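Local coordinates for protein serpin-12 (Manduca sexta, PDB 6CJ7) that probably inhibits serine proteases as a serpin and controls the prophenoloxidase activation system in larval hemolymph, at residues Asn97-Glu103 with Asp120-Thr126; Thr163-Asn169 with Pro313-Leu319; Ala135-Asn139 with Asp151-Pro156; Phe41-Ile45 with Phe77-Asn81. All coordinates share one frame. Residue numbers count along the deposited sequence, not the author numbering.

Interaction 1 (Asn97-Glu103 with Asp120-Thr126); sequences NNVFLSE and DSDLTPT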
loop_
_atom_site.group_PDB
_atom_site.type_symbol
_atom_site.label_atom_id
_atom_site.label_comp_id
_atom_site.label_asym_id
_atom_site.label_seq_id
_atom_site.Cartn_x
_atom_site.Cartn_y
_atom_site.Cartn_z
ATOM N N ASN A 97 -7.244 -8.600 4.895
ATOM C CA ASN A 97 -6.939 -8.089 6.228
ATOM C C ASN A 97 -7.404 -9.111 7.254
ATOM O O ASN A 97 -8.531 -9.603 7.169
ATOM C CB ASN A 97 -7.632 -6.736 6.477
ATOM C CG ASN A 97 -7.397 -5.739 5.348
ATOM O OD1 ASN A 97 -6.259 -5.353 5.086
ATOM N ND2 ASN A 97 -8.480 -5.309 4.693
ATOM N N ASN A 98 -6.542 -9.445 8.216
ATOM C CA ASN A 98 -6.987 -10.377 9.251
ATOM C C ASN A 98 -6.096 -10.250 10.475
ATOM O O ASN A 98 -4.944 -9.813 10.400
ATOM C CB ASN A 98 -6.976 -11.830 8.741
ATOM C CG ASN A 98 -8.124 -12.674 9.289
ATOM O OD1 ASN A 98 -8.519 -12.552 10.455
ATOM N ND2 ASN A 98 -8.655 -13.561 8.451
ATOM N N VAL A 99 -6.646 -10.659 11.613
ATOM C CA VAL A 99 -5.910 -10.762 12.871
ATOM C C VAL A 99 -6.026 -12.214 13.312
ATOM O O VAL A 99 -7.124 -12.683 13.637
ATOM C CB VAL A 99 -6.467 -9.820 13.950
ATOM C CG1 VAL A 99 -5.627 -9.913 15.231
ATOM C CG2 VAL A 99 -6.533 -8.388 13.457
ATOM N N PHE A 100 -4.905 -12.930 13.317
ATOM C CA PHE A 100 -4.883 -14.335 13.694
ATOM C C PHE A 100 -4.454 -14.417 15.151
ATOM O O PHE A 100 -3.284 -14.194 15.476
ATOM C CB PHE A 100 -3.961 -15.125 12.771
ATOM C CG PHE A 100 -4.449 -15.174 11.346
ATOM C CD1 PHE A 100 -3.934 -14.311 10.385
ATOM C CD2 PHE A 100 -5.441 -16.074 10.975
ATOM C CE1 PHE A 100 -4.394 -14.346 9.067
ATOM C CE2 PHE A 100 -5.910 -16.114 9.662
ATOM C CZ PHE A 100 -5.383 -15.249 8.710
ATOM N N LEU A 101 -5.418 -14.696 16.023
ATOM C CA LEU A 101 -5.229 -14.663 17.470
ATOM C C LEU A 101 -5.107 -16.082 18.011
ATOM O O LEU A 101 -6.001 -16.913 17.797
ATOM C CB LEU A 101 -6.393 -13.940 18.141
ATOM C CG LEU A 101 -6.363 -13.945 19.658
ATOM C CD1 LEU A 101 -5.256 -13.032 20.135
ATOM C CD2 LEU A 101 -7.709 -13.447 20.132
ATOM N N SER A 102 -4.021 -16.345 18.737
ATOM C CA SER A 102 -3.805 -17.661 19.321
ATOM C C SER A 102 -5.005 -18.110 20.143
ATOM O O SER A 102 -5.605 -17.322 20.876
ATOM C CB SER A 102 -2.563 -17.637 20.211
ATOM O OG SER A 102 -2.529 -18.741 21.090
ATOM N N GLU A 103 -5.337 -19.395 20.024
ATOM C CA GLU A 103 -6.434 -19.954 20.802
ATOM C C GLU A 103 -6.153 -19.982 22.300
ATOM O O GLU A 103 -7.046 -20.356 23.063
ATOM C CB GLU A 103 -6.767 -21.357 20.309
ATOM C CG GLU A 103 -7.431 -21.385 18.952
ATOM C CD GLU A 103 -7.891 -22.772 18.575
ATOM O OE1 GLU A 103 -7.812 -23.666 19.444
ATOM O OE2 GLU A 103 -8.330 -22.965 17.422
ATOM N N ASP A 120 -13.097 -4.289 6.961
ATOM C CA ASP A 120 -12.964 -5.379 5.988
ATOM C C ASP A 120 -11.912 -6.384 6.469
ATOM O O ASP A 120 -11.012 -6.810 5.740
ATOM C CB ASP A 120 -12.629 -4.830 4.603
ATOM C CG ASP A 120 -12.564 -5.912 3.542
ATOM O OD1 ASP A 120 -13.352 -6.879 3.614
ATOM O OD2 ASP A 120 -11.697 -5.802 2.657
ATOM N N SER A 121 -12.015 -6.732 7.742
ATOM C CA SER A 121 -11.010 -7.562 8.393
ATOM C C SER A 121 -11.752 -8.570 9.262
ATOM O O SER A 121 -12.958 -8.788 9.097
ATOM C CB SER A 121 -10.021 -6.683 9.171
ATOM O OG SER A 121 -8.926 -7.445 9.671
ATOM N N ASP A 122 -11.038 -9.198 10.193
ATOM C CA ASP A 122 -11.652 -10.212 11.037
ATOM C C ASP A 122 -10.737 -10.463 12.222
ATOM O O ASP A 122 -9.596 -10.005 12.261
ATOM C CB ASP A 122 -11.890 -11.509 10.259
ATOM C CG ASP A 122 -13.112 -12.264 10.725
ATOM O OD1 ASP A 122 -13.611 -11.994 11.844
ATOM O OD2 ASP A 122 -13.568 -13.148 9.962
ATOM N N LEU A 123 -11.268 -11.180 13.206
ATOM C CA LEU A 123 -10.483 -11.693 14.319
ATOM C C LEU A 123 -10.663 -13.205 14.320
ATOM O O LEU A 123 -11.769 -13.699 14.564
ATOM C CB LEU A 123 -10.930 -11.056 15.634
ATOM C CG LEU A 123 -10.124 -11.350 16.900
ATOM C CD1 LEU A 123 -8.659 -11.081 16.703
ATOM C CD2 LEU A 123 -10.657 -10.510 18.054
ATOM N N THR A 124 -9.579 -13.931 14.053
ATOM C CA THR A 124 -9.651 -15.350 13.683
ATOM C C THR A 124 -8.873 -16.217 14.664
ATOM O O THR A 124 -7.634 -16.111 14.737
ATOM C CB THR A 124 -9.117 -15.547 12.260
ATOM O OG1 THR A 124 -9.894 -14.774 11.337
ATOM C CG2 THR A 124 -9.198 -17.019 11.853
ATOM N N PRO A 125 -9.531 -17.084 15.435
ATOM C CA PRO A 125 -8.785 -17.983 16.325
ATOM C C PRO A 125 -7.895 -18.921 15.523
ATOM O O PRO A 125 -8.290 -19.440 14.477
ATOM C CB PRO A 125 -9.885 -18.751 17.068
ATOM C CG PRO A 125 -11.120 -17.951 16.878
ATOM C CD PRO A 125 -10.987 -17.255 15.559
ATOM N N THR A 126 -6.676 -19.119 16.021
ATOM C CA THR A 126 -5.638 -19.849 15.299
ATOM C C THR A 126 -4.801 -20.654 16.281
ATOM O O THR A 126 -4.357 -20.118 17.299
ATOM C CB THR A 126 -4.741 -18.876 14.523
ATOM O OG1 THR A 126 -5.543 -18.105 13.621
ATOM C CG2 THR A 126 -3.668 -19.630 13.737
HETATM O O HOH W 1 -10.020 -8.766 3.981
HETATM O O HOH W 2 -9.929 -3.429 2.850
HETATM O O HOH W 3 -10.843 -15.599 8.535
#
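This is a parallel beta pairing at the edge of the large serpin sheet. Strand 123-126 lies beside the end of strand 92-102. The chain returns through helix 109-118, so the pair closes a beta-alpha-beta crossover. V99 pairs with L123, F100 with T124 and L101 with P125. The bonds follow the parallel pattern: V99 N to D122 O (3.1 Å), T124 N to V99 O (2.8 Å), L101 N to T124 O (2.9 Å) and T126 N to L101 O (2.9 Å). E103 N adds a bond to T126 O (3.0 Å). Side chains reinforce the ladder. T124 OG1 donates to N98 OD1 (2.8 Å), and N97 ND2 donates to D120 O (3.1 Å), while N97 OD1 is held by N169. V99 CG1 meets L123 CD1 at 3.6 Å. L123 also packs on F111 of helix 109-118 and on L107. On the face with F100 and T124, F100 reaches I138 of helix 131-145. Strand 165-174 flanks 92-102 on its other side.

Interaction 2 (Thr163-Asn169 with Pro313-Leu319); sequences TQMVMVN and PQVSSAL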
loop_
_atom_site.group_PDB
_atom_site.type_symbol
_atom_site.label_atom_id
_atom_site.label_comp_id
_atom_site.label_asym_id
_atom_site.label_seq_id
_atom_site.Cartn_x
_atom_site.Cartn_y
_atom_site.Cartn_z
ATOM N N THR A 163 3.580 -18.043 19.875
ATOM C CA THR A 163 2.994 -16.967 19.082
ATOM C C THR A 163 1.628 -16.595 19.631
ATOM O O THR A 163 0.807 -17.468 19.922
ATOM C CB THR A 163 2.866 -17.402 17.620
ATOM O OG1 THR A 163 4.172 -17.715 17.129
ATOM C CG2 THR A 163 2.219 -16.306 16.755
ATOM N N GLN A 164 1.388 -15.293 19.767
ATOM C CA GLN A 164 0.125 -14.800 20.301
ATOM C C GLN A 164 -0.780 -14.215 19.232
ATOM O O GLN A 164 -1.991 -14.464 19.245
ATOM C CB GLN A 164 0.380 -13.750 21.387
ATOM C CG GLN A 164 1.158 -14.334 22.554
ATOM C CD GLN A 164 1.043 -13.517 23.810
ATOM O OE1 GLN A 164 1.465 -13.963 24.884
ATOM N NE2 GLN A 164 0.480 -12.323 23.696
ATOM N N MET A 165 -0.230 -13.449 18.288
ATOM C CA MET A 165 -1.071 -12.716 17.356
ATOM C C MET A 165 -0.273 -12.421 16.096
ATOM O O MET A 165 0.820 -11.862 16.179
ATOM C CB MET A 165 -1.577 -11.404 17.981
ATOM C CG MET A 165 -2.694 -10.763 17.204
ATOM S SD MET A 165 -3.074 -9.106 17.830
ATOM C CE MET A 165 -2.792 -9.261 19.570
ATOM N N VAL A 166 -0.828 -12.779 14.945
ATOM C CA VAL A 166 -0.227 -12.484 13.651
ATOM C C VAL A 166 -1.193 -11.584 12.900
ATOM O O VAL A 166 -2.324 -11.989 12.598
ATOM C CB VAL A 166 0.059 -13.759 12.850
ATOM C CG1 VAL A 166 0.579 -13.389 11.447
ATOM C CG2 VAL A 166 1.058 -14.634 13.577
ATOM N N MET A 167 -0.759 -10.367 12.597
ATOM C CA MET A 167 -1.562 -9.447 11.813
ATOM C C MET A 167 -1.104 -9.475 10.359
ATOM O O MET A 167 0.098 -9.402 10.084
ATOM C CB MET A 167 -1.467 -8.047 12.411
ATOM C CG MET A 167 -1.788 -8.064 13.924
ATOM S SD MET A 167 -2.159 -6.434 14.509
ATOM C CE MET A 167 -3.804 -6.193 13.848
ATOM N N VAL A 168 -2.059 -9.606 9.436
ATOM C CA VAL A 168 -1.766 -9.608 8.001
ATOM C C VAL A 168 -2.634 -8.576 7.298
ATOM O O VAL A 168 -3.841 -8.465 7.546
ATOM C CB VAL A 168 -1.948 -11.002 7.346
ATOM C CG1 VAL A 168 -1.048 -12.014 7.974
ATOM C CG2 VAL A 168 -3.389 -11.462 7.396
ATOM N N ASN A 169 -2.012 -7.797 6.419
ATOM C CA ASN A 169 -2.736 -6.837 5.593
ATOM C C ASN A 169 -2.064 -6.854 4.235
ATOM O O ASN A 169 -0.899 -6.458 4.117
ATOM C CB ASN A 169 -2.718 -5.439 6.202
ATOM C CG ASN A 169 -3.426 -5.393 7.540
ATOM O OD1 ASN A 169 -2.825 -5.658 8.597
ATOM N ND2 ASN A 169 -4.726 -5.084 7.502
ATOM N N PRO A 313 -3.040 -10.028 24.984
ATOM C CA PRO A 313 -2.080 -10.450 23.957
ATOM C C PRO A 313 -1.229 -9.268 23.525
ATOM O O PRO A 313 -1.504 -8.115 23.846
ATOM C CB PRO A 313 -2.973 -10.941 22.816
ATOM C CG PRO A 313 -4.203 -10.059 22.940
ATOM C CD PRO A 313 -4.396 -9.821 24.430
ATOM N N GLN A 314 -0.155 -9.574 22.806
ATOM C CA GLN A 314 0.586 -8.544 22.090
ATOM C C GLN A 314 0.784 -9.001 20.654
ATOM O O GLN A 314 0.528 -10.160 20.309
ATOM C CB GLN A 314 1.938 -8.228 22.746
ATOM C CG GLN A 314 2.968 -9.328 22.653
ATOM C CD GLN A 314 2.874 -10.325 23.786
ATOM O OE1 GLN A 314 2.297 -10.040 24.856
ATOM N NE2 GLN A 314 3.416 -11.510 23.562
ATOM N N VAL A 315 1.234 -8.069 19.812
ATOM C CA VAL A 315 1.491 -8.384 18.405
ATOM C C VAL A 315 2.785 -9.178 18.305
ATOM O O VAL A 315 3.846 -8.710 18.735
ATOM C CB VAL A 315 1.570 -7.115 17.551
ATOM C CG1 VAL A 315 1.905 -7.490 16.095
ATOM C CG2 VAL A 315 0.250 -6.326 17.622
ATOM N N SER A 316 2.696 -10.397 17.774
ATOM C CA SER A 316 3.896 -11.197 17.553
ATOM C C SER A 316 4.511 -10.925 16.195
ATOM O O SER A 316 5.745 -10.868 16.074
ATOM C CB SER A 316 3.586 -12.694 17.665
ATOM O OG SER A 316 2.922 -12.971 18.882
ATOM N N SER A 317 3.682 -10.804 15.167
ATOM C CA SER A 317 4.144 -10.536 13.817
ATOM C C SER A 317 3.158 -9.578 13.168
ATOM O O SER A 317 1.947 -9.703 13.368
ATOM C CB SER A 317 4.247 -11.828 12.990
ATOM O OG SER A 317 5.301 -12.645 13.472
ATOM N N ALA A 318 3.680 -8.603 12.428
ATOM C CA ALA A 318 2.870 -7.651 11.672
ATOM C C ALA A 318 3.404 -7.671 10.251
ATOM O O ALA A 318 4.533 -7.230 10.003
ATOM C CB ALA A 318 2.947 -6.245 12.271
ATOM N N LEU A 319 2.610 -8.212 9.327
ATOM C CA LEU A 319 3.086 -8.544 7.991
ATOM C C LEU A 319 2.233 -7.845 6.946
ATOM O O LEU A 319 0.998 -7.847 7.037
ATOM C CB LEU A 319 3.053 -10.060 7.768
ATOM C CG LEU A 319 3.809 -10.866 8.828
ATOM C CD1 LEU A 319 3.610 -12.361 8.631
ATOM C CD2 LEU A 319 5.278 -10.505 8.768
HETATM O O HOH W 4 4.444 -13.117 25.126
#
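The two segments run nearly parallel, with strand axes 8° apart and 4.8 Å at closest approach. They hold the beginnings of strands 165-174 and 317-326, the central pair of the main serpin sheet, and the loop residues before them. In inhibitory serpins the cleaved reactive loop inserts between these two strands; here they pair directly, as in the native fold. V166 pairs with S317, M167 with A318 and V168 with L319. M167 N bonds S317 O (2.9 Å), L319 N bonds M167 O (2.9 Å) and N169 N bonds L319 O (3.1 Å). Before this ladder the register slips by one residue. M165 lies opposite V315, and M165 O accepts from both S316 N (2.9 Å) and S317 N (3.2 Å). The side chains divide between two faces. V166, V168, S317 and L319 share one face, where V166 CG1 lies 4.3 Å from L319 CD1. M167 and A318 share the other, and M167 packs on L46 and L50 of helix 40-51. M167 SD also lies 3.9 Å from V315 CG2. M165 CE touches P313 CB at 3.7 Å. At the start of the pairing S316 OG accepts two backbone bonds, from Q164 N (2.9 Å) and M165 N (3.2 Å).

Interaction 3 (Ala135-Asn139 with Asp151-Pro156); sequences AQNIN and DKLVSP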
loop_
_atom_site.group_PDB
_atom_site.type_symbol
_atom_site.label_atom_id
_atom_site.label_comp_id
_atom_site.label_asym_id
_atom_site.label_seq_id
_atom_site.Cartn_x
_atom_site.Cartn_y
_atom_site.Cartn_z
ATOM N N ALA A 135 1.137 -21.584 9.288
ATOM C CA ALA A 135 1.655 -20.716 8.230
ATOM C C ALA A 135 0.979 -21.014 6.900
ATOM O O ALA A 135 0.574 -20.091 6.181
ATOM C CB ALA A 135 3.169 -20.883 8.096
ATOM N N GLN A 136 0.820 -22.296 6.567
ATOM C CA GLN A 136 0.210 -22.620 5.282
ATOM C C GLN A 136 -1.276 -22.276 5.262
ATOM O O GLN A 136 -1.799 -21.847 4.227
ATOM C CB GLN A 136 0.443 -24.085 4.941
ATOM C CG GLN A 136 1.674 -24.264 4.088
ATOM C CD GLN A 136 2.169 -25.674 4.120
ATOM O OE1 GLN A 136 3.367 -25.932 4.260
ATOM N NE2 GLN A 136 1.246 -26.607 4.010
ATOM N N ASN A 137 -1.977 -22.459 6.386
ATOM C CA ASN A 137 -3.388 -22.081 6.416
ATOM C C ASN A 137 -3.566 -20.576 6.255
ATOM O O ASN A 137 -4.477 -20.123 5.547
ATOM C CB ASN A 137 -4.041 -22.562 7.712
ATOM C CG ASN A 137 -4.430 -24.024 7.656
ATOM O OD1 ASN A 137 -4.675 -24.573 6.578
ATOM N ND2 ASN A 137 -4.486 -24.664 8.816
ATOM N N ILE A 138 -2.705 -19.785 6.889
ATOM C CA ILE A 138 -2.794 -18.334 6.738
ATOM C C ILE A 138 -2.469 -17.935 5.303
ATOM O O ILE A 138 -3.185 -17.138 4.688
ATOM C CB ILE A 138 -1.869 -17.627 7.742
ATOM C CG1 ILE A 138 -2.429 -17.790 9.168
ATOM C CG2 ILE A 138 -1.730 -16.152 7.380
ATOM C CD1 ILE A 138 -1.426 -17.431 10.260
ATOM N N ASN A 139 -1.397 -18.503 4.745
ATOM C CA ASN A 139 -1.011 -18.160 3.378
ATOM C C ASN A 139 -2.084 -18.570 2.380
ATOM O O ASN A 139 -2.341 -17.849 1.410
ATOM C CB ASN A 139 0.324 -18.814 3.017
ATOM C CG ASN A 139 1.515 -18.127 3.668
ATOM O OD1 ASN A 139 1.485 -16.930 3.937
ATOM N ND2 ASN A 139 2.576 -18.886 3.906
ATOM N N ASP A 151 0.897 -15.375 -1.875
ATOM C CA ASP A 151 0.706 -16.724 -1.369
ATOM C C ASP A 151 1.776 -17.224 -0.413
ATOM O O ASP A 151 1.700 -18.386 -0.001
ATOM C CB ASP A 151 0.590 -17.715 -2.539
ATOM C CG ASP A 151 1.886 -17.851 -3.331
ATOM O OD1 ASP A 151 2.740 -16.940 -3.268
ATOM O OD2 ASP A 151 2.046 -18.877 -4.020
ATOM N N LYS A 152 2.769 -16.411 -0.050
ATOM C CA LYS A 152 3.848 -16.910 0.813
ATOM C C LYS A 152 4.307 -15.838 1.799
ATOM O O LYS A 152 5.499 -15.719 2.102
ATOM C CB LYS A 152 5.032 -17.412 -0.019
ATOM C CG LYS A 152 4.734 -18.639 -0.887
ATOM C CD LYS A 152 4.526 -19.896 -0.041
ATOM C CE LYS A 152 3.553 -20.880 -0.699
ATOM N NZ LYS A 152 4.092 -21.517 -1.937
ATOM N N LEU A 153 3.365 -15.062 2.337
ATOM C CA LEU A 153 3.731 -13.963 3.231
ATOM C C LEU A 153 4.241 -14.463 4.582
ATOM O O LEU A 153 5.189 -13.896 5.135
ATOM C CB LEU A 153 2.536 -13.032 3.427
ATOM C CG LEU A 153 2.725 -11.841 4.378
ATOM C CD1 LEU A 153 3.868 -10.940 3.910
ATOM C CD2 LEU A 153 1.422 -11.041 4.528
ATOM N N VAL A 154 3.618 -15.500 5.145
ATOM C CA VAL A 154 3.942 -15.979 6.488
ATOM C C VAL A 154 4.910 -17.149 6.390
ATOM O O VAL A 154 4.674 -18.103 5.635
ATOM C CB VAL A 154 2.676 -16.397 7.255
ATOM C CG1 VAL A 154 3.042 -16.922 8.647
ATOM C CG2 VAL A 154 1.705 -15.236 7.364
ATOM N N SER A 155 6.029 -17.091 7.207
ATOM C CA SER A 155 6.943 -18.226 7.243
ATOM C C SER A 155 6.675 -19.103 8.462
ATOM O O SER A 155 6.407 -18.588 9.556
ATOM C CB SER A 155 8.399 -17.760 7.282
ATOM O OG SER A 155 9.264 -18.867 7.491
ATOM N N PRO A 156 6.739 -20.427 8.301
ATOM C CA PRO A 156 6.572 -21.309 9.469
ATOM C C PRO A 156 7.617 -21.080 10.541
ATOM O O PRO A 156 7.359 -21.353 11.720
ATOM C CB PRO A 156 6.685 -22.719 8.868
ATOM C CG PRO A 156 6.440 -22.545 7.404
ATOM C CD PRO A 156 6.920 -21.176 7.047
#
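N139, V154 and A135 carry most of this contact between a helix and the loop that follows it. N139 is the polar anchor. Its side-chain amide meets the backbone of V154 twice: V154 N donates to N139 OD1 (2.8 Å), and N139 ND2 donates to V154 O (2.8 Å). One side chain thus pairs with both the backbone N and the backbone O of V154, in a segment without regular secondary structure. N139 CB also sits 3.3 Å from D151 O. V154 turns its own side chain to the helix. Its CG2 meets I138 CG2 at 3.6 Å, and its CG1 lies 4.0 Å from A135 CB. A135 is small, so the loop can come close: A135 CB is 3.7 Å from P156 CG. The contact folds the returning chain back along helix 131-145. In the serpin fold this helix and its loop lie across the main sheet. Here L153 and V154 rest on L319 of strand 317-326, and I138 packs on F100 of strand 92-102 and V168 of strand 165-174.

Interaction 4 (Phe41-Ile45 with Phe77-Asn81); sequences FSITI and FKKVN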
loop_
_atom_site.group_PDB
_atom_site.type_symbol
_atom_site.label_atom_id
_atom_site.label_comp_id
_atom_site.label_asym_id
_atom_site.label_seq_id
_atom_site.Cartn_x
_atom_site.Cartn_y
_atom_site.Cartn_z
ATOM N N PHE A 41 -2.656 2.637 2.721
ATOM C CA PHE A 41 -3.967 2.186 3.180
ATOM C C PHE A 41 -3.849 0.956 4.086
ATOM O O PHE A 41 -4.350 0.960 5.223
ATOM C CB PHE A 41 -4.852 1.925 1.949
ATOM C CG PHE A 41 -6.174 1.304 2.255
ATOM C CD1 PHE A 41 -7.145 2.017 2.943
ATOM C CD2 PHE A 41 -6.456 0.014 1.850
ATOM C CE1 PHE A 41 -8.376 1.444 3.229
ATOM C CE2 PHE A 41 -7.685 -0.565 2.127
ATOM C CZ PHE A 41 -8.646 0.154 2.814
ATOM N N SER A 42 -3.157 -0.091 3.620
ATOM C CA SER A 42 -3.048 -1.320 4.403
ATOM C C SER A 42 -2.309 -1.084 5.709
ATOM O O SER A 42 -2.654 -1.670 6.738
ATOM C CB SER A 42 -2.308 -2.408 3.617
ATOM O OG SER A 42 -2.894 -2.666 2.369
ATOM N N ILE A 43 -1.259 -0.267 5.676
ATOM C CA ILE A 43 -0.478 -0.040 6.890
ATOM C C ILE A 43 -1.302 0.743 7.906
ATOM O O ILE A 43 -1.246 0.470 9.111
ATOM C CB ILE A 43 0.845 0.667 6.547
ATOM C CG1 ILE A 43 1.708 -0.238 5.678
ATOM C CG2 ILE A 43 1.575 1.083 7.820
ATOM C CD1 ILE A 43 2.917 0.453 5.068
ATOM N N THR A 44 -2.088 1.717 7.440
ATOM C CA THR A 44 -2.958 2.461 8.347
ATOM C C THR A 44 -4.067 1.569 8.898
ATOM O O THR A 44 -4.382 1.636 10.095
ATOM C CB THR A 44 -3.538 3.689 7.626
ATOM O OG1 THR A 44 -2.470 4.483 7.091
ATOM C CG2 THR A 44 -4.336 4.556 8.595
ATOM N N ILE A 45 -4.649 0.710 8.047
ATOM C CA ILE A 45 -5.712 -0.203 8.487
ATOM C C ILE A 45 -5.215 -1.093 9.616
ATOM O O ILE A 45 -5.932 -1.343 10.596
ATOM C CB ILE A 45 -6.227 -1.045 7.300
ATOM C CG1 ILE A 45 -7.104 -0.204 6.378
ATOM C CG2 ILE A 45 -7.019 -2.260 7.809
ATOM C CD1 ILE A 45 -8.521 -0.045 6.885
ATOM N N PHE A 77 -12.732 4.434 7.804
ATOM C CA PHE A 77 -12.415 3.258 7.009
ATOM C C PHE A 77 -13.643 2.435 6.665
ATOM O O PHE A 77 -13.633 1.754 5.632
ATOM C CB PHE A 77 -11.327 2.436 7.701
ATOM C CG PHE A 77 -9.990 3.102 7.625
ATOM C CD1 PHE A 77 -9.335 3.215 6.409
ATOM C CD2 PHE A 77 -9.434 3.705 8.734
ATOM C CE1 PHE A 77 -8.118 3.858 6.317
ATOM C CE2 PHE A 77 -8.222 4.360 8.643
ATOM C CZ PHE A 77 -7.564 4.433 7.438
ATOM N N LYS A 78 -14.729 2.536 7.440
ATOM C CA LYS A 78 -15.961 1.915 6.979
ATOM C C LYS A 78 -16.377 2.503 5.639
ATOM O O LYS A 78 -16.747 1.766 4.717
ATOM C CB LYS A 78 -17.081 2.075 8.016
ATOM C CG LYS A 78 -18.389 1.393 7.603
ATOM C CD LYS A 78 -19.418 1.452 8.732
ATOM C CE LYS A 78 -20.750 0.894 8.281
ATOM N NZ LYS A 78 -21.625 1.975 7.739
ATOM N N LYS A 79 -16.273 3.828 5.496
ATOM C CA LYS A 79 -16.711 4.454 4.252
ATOM C C LYS A 79 -15.740 4.165 3.117
ATOM O O LYS A 79 -16.166 3.933 1.983
ATOM C CB LYS A 79 -16.882 5.957 4.428
ATOM C CG LYS A 79 -17.709 6.557 3.308
ATOM C CD LYS A 79 -17.801 8.066 3.375
ATOM C CE LYS A 79 -18.412 8.583 2.091
ATOM N NZ LYS A 79 -17.695 7.985 0.926
ATOM N N VAL A 80 -14.428 4.175 3.398
ATOM C CA VAL A 80 -13.459 3.846 2.350
ATOM C C VAL A 80 -13.720 2.449 1.815
ATOM O O VAL A 80 -13.709 2.208 0.593
ATOM C CB VAL A 80 -12.022 3.982 2.893
ATOM C CG1 VAL A 80 -11.012 3.410 1.879
ATOM C CG2 VAL A 80 -11.718 5.436 3.222
ATOM N N ASN A 81 -13.971 1.506 2.717
ATOM C CA ASN A 81 -14.249 0.144 2.290
ATOM C C ASN A 81 -15.581 0.050 1.551
ATOM O O ASN A 81 -15.697 -0.706 0.585
ATOM C CB ASN A 81 -14.213 -0.788 3.494
ATOM C CG ASN A 81 -12.794 -1.179 3.862
ATOM O OD1 ASN A 81 -11.995 -1.503 2.983
ATOM N ND2 ASN A 81 -12.466 -1.139 5.158
#
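Apolar contacts dominate this buried meeting of helix 40-51 with helix 70-85. The two short helical segments are 12.5 Å apart at closest approach, so side chains must span the gap. F77 points across it and has the most surface covered, 77 Å². Three residues of segment 41-45 meet its ring. I45 CD1 comes to 3.4 Å of F77 CD1, and T44 CG2 comes to 3.4 Å of F77 CZ. F41 CE1 sits at the edge of the F77 ring, 3.8 Å from F77 CD1. The F41 ring also meets V80, with CE1 3.6 Å from V80 CG1. F41 and V80 both continue onto I370 of strand 370-377. The segments' N-to-C directions differ by 143°, closer to antiparallel than to parallel. In the serpin fold helix 40-51 runs behind the main sheet. Its S42 and I45 touch N169 of strand 165-174, and helix 70-85 packs against another side of helix 40-51, with I45 touching both F77 and N169. Polar groups play a smaller part, and their bonds lead away from the helix pair. N81 OD1 lies 3.7 Å from F41 CZ, near the plane of that ring, while N81 ND2 bonds N118 O. T44 presents its methyl to F77, and T44 OG1 bonds P40 O one turn back in its own helix and also takes a bond from G21 N.

From the N terminus, interaction 4 comes first and closes a loop of 31 residues, mostly helical, between helices 40-51 and 70-85. Interaction 1 follows, with 16 residues between its segments. Interaction 3 closes 11 residues, and interaction 2 spans 143. All four lie in series; none encloses or crosses another. They still meet in space. Strand 92-102 of interaction 1 and strand 165-174 of interaction 2 are neighbours in one sheet, and the centres of the two interactions are about 9 Å apart. Interaction 3 covers the face of that sheet bearing F100, V168 and L319. Interaction 4 touches both strand pairs through I45, which reaches N97 and N169. Interactions 3 and 4 do not touch; their nearest atoms are about 9 Å apart.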